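Side-chain contact in putative immunoglobulin-blocking virulence protein (Mycoplasma mycoides subsp. capri, PDB 7ADK), which probably acts as a virulence factor that blocks host immunoglobulin: residues V353-E358 with L401-P406. Numbering follows the deposited sequence.
Sequences VFDYDE and LERINP
F354 and D355 meet L401 and R403 in a two-part contact, one apolar and one ionic, that ties a loop to the end of a β-strand. Residues 353-358 lie in the loop between helix 339-351 and helix 364-369. The strand is 396-403, and its chain turns off into loop at I404.

The apolar part is a CH-pi contact. The methyl CD2 of L401 sits over one face of the F354 ring, 3.5 Å from the ring centroid and only 3° off the ring normal. It is therefore almost equally far from all six ring carbons. L401 CB sits above the same face, displaced past the CE1 side, 3.8 Å from F354 CE1. The two side chains cross at about a right angle, and both residues are buried. W375 meets the F354 ring edge-to-face, and V418 touches both F354 and L401.

Strand 396-403 belongs to a mixed β-sheet, where it pairs antiparallel with strands 375-379 and 415-422. L401 points its CB toward the loop and E402 points its CB away. R403 reaches D355 only with the end of its side chain.

The ionic part is a salt bridge with a single hydrogen bond. R403 NH1 donates to D355 OD1 at 2.8 Å, with an N-H...O angle of 165°. OD1 accepts on its syn lone pair and lies in the guanidinium plane, at its edge. The carboxylate plane is turned 59° from that plane, and D355 OD2 stays 3.9 Å from R403 NH1, so the pair is not bidentate. R403 leaves the strand with CG anti to the backbone N and bends at chi3 to bring NH1 to the carboxylate. Its other terminal nitrogen, NH2, bonds to the backbone O of L413, which helps fix the rotation of the guanidinium.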
loop_
_atom_site.group_PDB
_atom_site.type_symbol
_atom_site.label_atom_id
_atom_site.label_comp_id
_atom_site.label_asym_id
_atom_site.label_seq_id
_atom_site.Cartn_x
_atom_site.Cartn_y
_atom_site.Cartn_z
ATOM N N VAL A 353 -4.036 -2.222 37.755
ATOM C CA VAL A 353 -5.341 -1.889 38.334
ATOM C C VAL A 353 -6.393 -2.708 37.583
ATOM O O VAL A 353 -6.197 -3.021 36.410
ATOM C CB VAL A 353 -5.579 -0.371 38.341
ATOM C CG1 VAL A 353 -5.841 0.227 36.979
ATOM C CG2 VAL A 353 -6.740 -0.004 39.250
ATOM N N PHE A 354 -7.453 -3.147 38.260
ATOM C CA PHE A 354 -8.280 -4.269 37.796
ATOM C C PHE A 354 -7.462 -5.572 37.657
ATOM O O PHE A 354 -7.450 -6.243 36.631
ATOM C CB PHE A 354 -9.129 -3.902 36.571
ATOM C CG PHE A 354 -9.852 -2.579 36.679
ATOM C CD1 PHE A 354 -10.695 -2.317 37.773
ATOM C CD2 PHE A 354 -9.698 -1.606 35.678
ATOM C CE1 PHE A 354 -11.398 -1.108 37.860
ATOM C CE2 PHE A 354 -10.402 -0.395 35.759
ATOM C CZ PHE A 354 -11.261 -0.151 36.844
ATOM N N ASP A 355 -6.738 -5.911 38.723
ATOM C CA ASP A 355 -5.869 -7.082 38.860
ATOM C C ASP A 355 -6.604 -8.429 38.763
ATOM O O ASP A 355 -7.811 -8.517 38.998
ATOM C CB ASP A 355 -5.163 -7.017 40.220
ATOM C CG ASP A 355 -6.139 -7.070 41.397
ATOM O OD1 ASP A 355 -6.912 -6.111 41.590
ATOM O OD2 ASP A 355 -6.135 -8.063 42.146
ATOM N N TYR A 356 -5.864 -9.498 38.449
ATOM C CA TYR A 356 -6.351 -10.878 38.408
ATOM C C TYR A 356 -5.249 -11.891 38.759
ATOM O O TYR A 356 -4.069 -11.614 38.591
ATOM C CB TYR A 356 -7.022 -11.164 37.059
ATOM C CG TYR A 356 -6.206 -10.954 35.799
ATOM C CD1 TYR A 356 -5.434 -12.002 35.276
ATOM C CD2 TYR A 356 -6.282 -9.735 35.105
ATOM C CE1 TYR A 356 -4.756 -11.843 34.062
ATOM C CE2 TYR A 356 -5.614 -9.572 33.882
ATOM C CZ TYR A 356 -4.858 -10.632 33.350
ATOM O OH TYR A 356 -4.251 -10.503 32.149
ATOM N N ASP A 357 -5.620 -13.061 39.283
ATOM C CA ASP A 357 -4.670 -14.010 39.887
ATOM C C ASP A 357 -3.924 -14.905 38.885
ATOM O O ASP A 357 -2.940 -15.551 39.232
ATOM C CB ASP A 357 -5.428 -14.864 40.907
ATOM C CG ASP A 357 -4.547 -15.528 41.957
ATOM O OD1 ASP A 357 -4.979 -16.535 42.552
ATOM O OD2 ASP A 357 -3.429 -15.045 42.228
ATOM N N GLU A 358 -4.412 -14.998 37.653
ATOM C CA GLU A 358 -3.804 -15.745 36.545
ATOM C C GLU A 358 -2.556 -15.050 35.976
ATOM O O GLU A 358 -2.268 -13.902 36.283
ATOM C CB GLU A 358 -4.826 -15.932 35.408
ATOM C CG GLU A 358 -6.106 -16.675 35.806
ATOM C CD GLU A 358 -7.344 -16.075 35.144
ATOM O OE1 GLU A 358 -7.435 -16.040 33.906
ATOM O OE2 GLU A 358 -8.226 -15.610 35.871
ATOM N N LEU A 401 -16.915 -0.880 36.892
ATOM C CA LEU A 401 -16.332 -2.193 37.158
ATOM C C LEU A 401 -16.437 -2.494 38.654
ATOM O O LEU A 401 -16.109 -1.628 39.454
ATOM C CB LEU A 401 -14.861 -2.215 36.722
ATOM C CG LEU A 401 -14.627 -2.776 35.318
ATOM C CD1 LEU A 401 -15.169 -1.888 34.211
ATOM C CD2 LEU A 401 -13.142 -2.944 35.083
ATOM N N GLU A 402 -16.821 -3.711 39.044
ATOM C CA GLU A 402 -16.720 -4.225 40.420
ATOM C C GLU A 402 -16.123 -5.643 40.469
ATOM O O GLU A 402 -16.378 -6.471 39.595
ATOM C CB GLU A 402 -18.067 -4.114 41.151
ATOM C CG GLU A 402 -19.224 -4.871 40.495
ATOM C CD GLU A 402 -20.550 -4.781 41.264
ATOM O OE1 GLU A 402 -21.416 -5.669 41.093
ATOM O OE2 GLU A 402 -20.770 -3.821 42.036
ATOM N N ARG A 403 -15.285 -5.922 41.473
ATOM C CA ARG A 403 -14.639 -7.229 41.681
ATOM C C ARG A 403 -15.682 -8.239 42.189
ATOM O O ARG A 403 -16.396 -7.950 43.146
ATOM C CB ARG A 403 -13.434 -7.069 42.632
ATOM C CG ARG A 403 -12.427 -8.216 42.525
ATOM C CD ARG A 403 -11.332 -8.226 43.600
ATOM N NE ARG A 403 -10.189 -7.346 43.305
ATOM C CZ ARG A 403 -9.830 -6.238 43.919
ATOM N NH1 ARG A 403 -8.770 -5.581 43.589
ATOM N NH2 ARG A 403 -10.500 -5.721 44.890
ATOM N N ILE A 404 -15.789 -9.416 41.569
ATOM C CA ILE A 404 -16.875 -10.379 41.809
ATOM C C ILE A 404 -16.824 -10.940 43.236
ATOM O O ILE A 404 -17.841 -10.946 43.919
ATOM C CB ILE A 404 -16.865 -11.469 40.717
ATOM C CG1 ILE A 404 -17.311 -10.862 39.368
ATOM C CG2 ILE A 404 -17.762 -12.656 41.076
ATOM C CD1 ILE A 404 -17.084 -11.760 38.156
ATOM N N ASN A 405 -15.642 -11.332 43.707
ATOM C CA ASN A 405 -15.370 -11.502 45.129
ATOM C C ASN A 405 -14.634 -10.252 45.639
ATOM O O ASN A 405 -13.471 -10.063 45.279
ATOM C CB ASN A 405 -14.556 -12.787 45.347
ATOM C CG ASN A 405 -15.348 -14.035 45.020
ATOM O OD1 ASN A 405 -16.430 -14.255 45.536
ATOM N ND2 ASN A 405 -14.859 -14.886 44.164
ATOM N N PRO A 406 -15.261 -9.383 46.450
ATOM C CA PRO A 406 -14.587 -8.209 46.987
ATOM C C PRO A 406 -13.494 -8.593 47.984
ATOM O O PRO A 406 -13.461 -9.704 48.513
ATOM C CB PRO A 406 -15.677 -7.349 47.619
ATOM C CG PRO A 406 -16.761 -8.354 47.975
ATOM C CD PRO A 406 -16.644 -9.408 46.887
#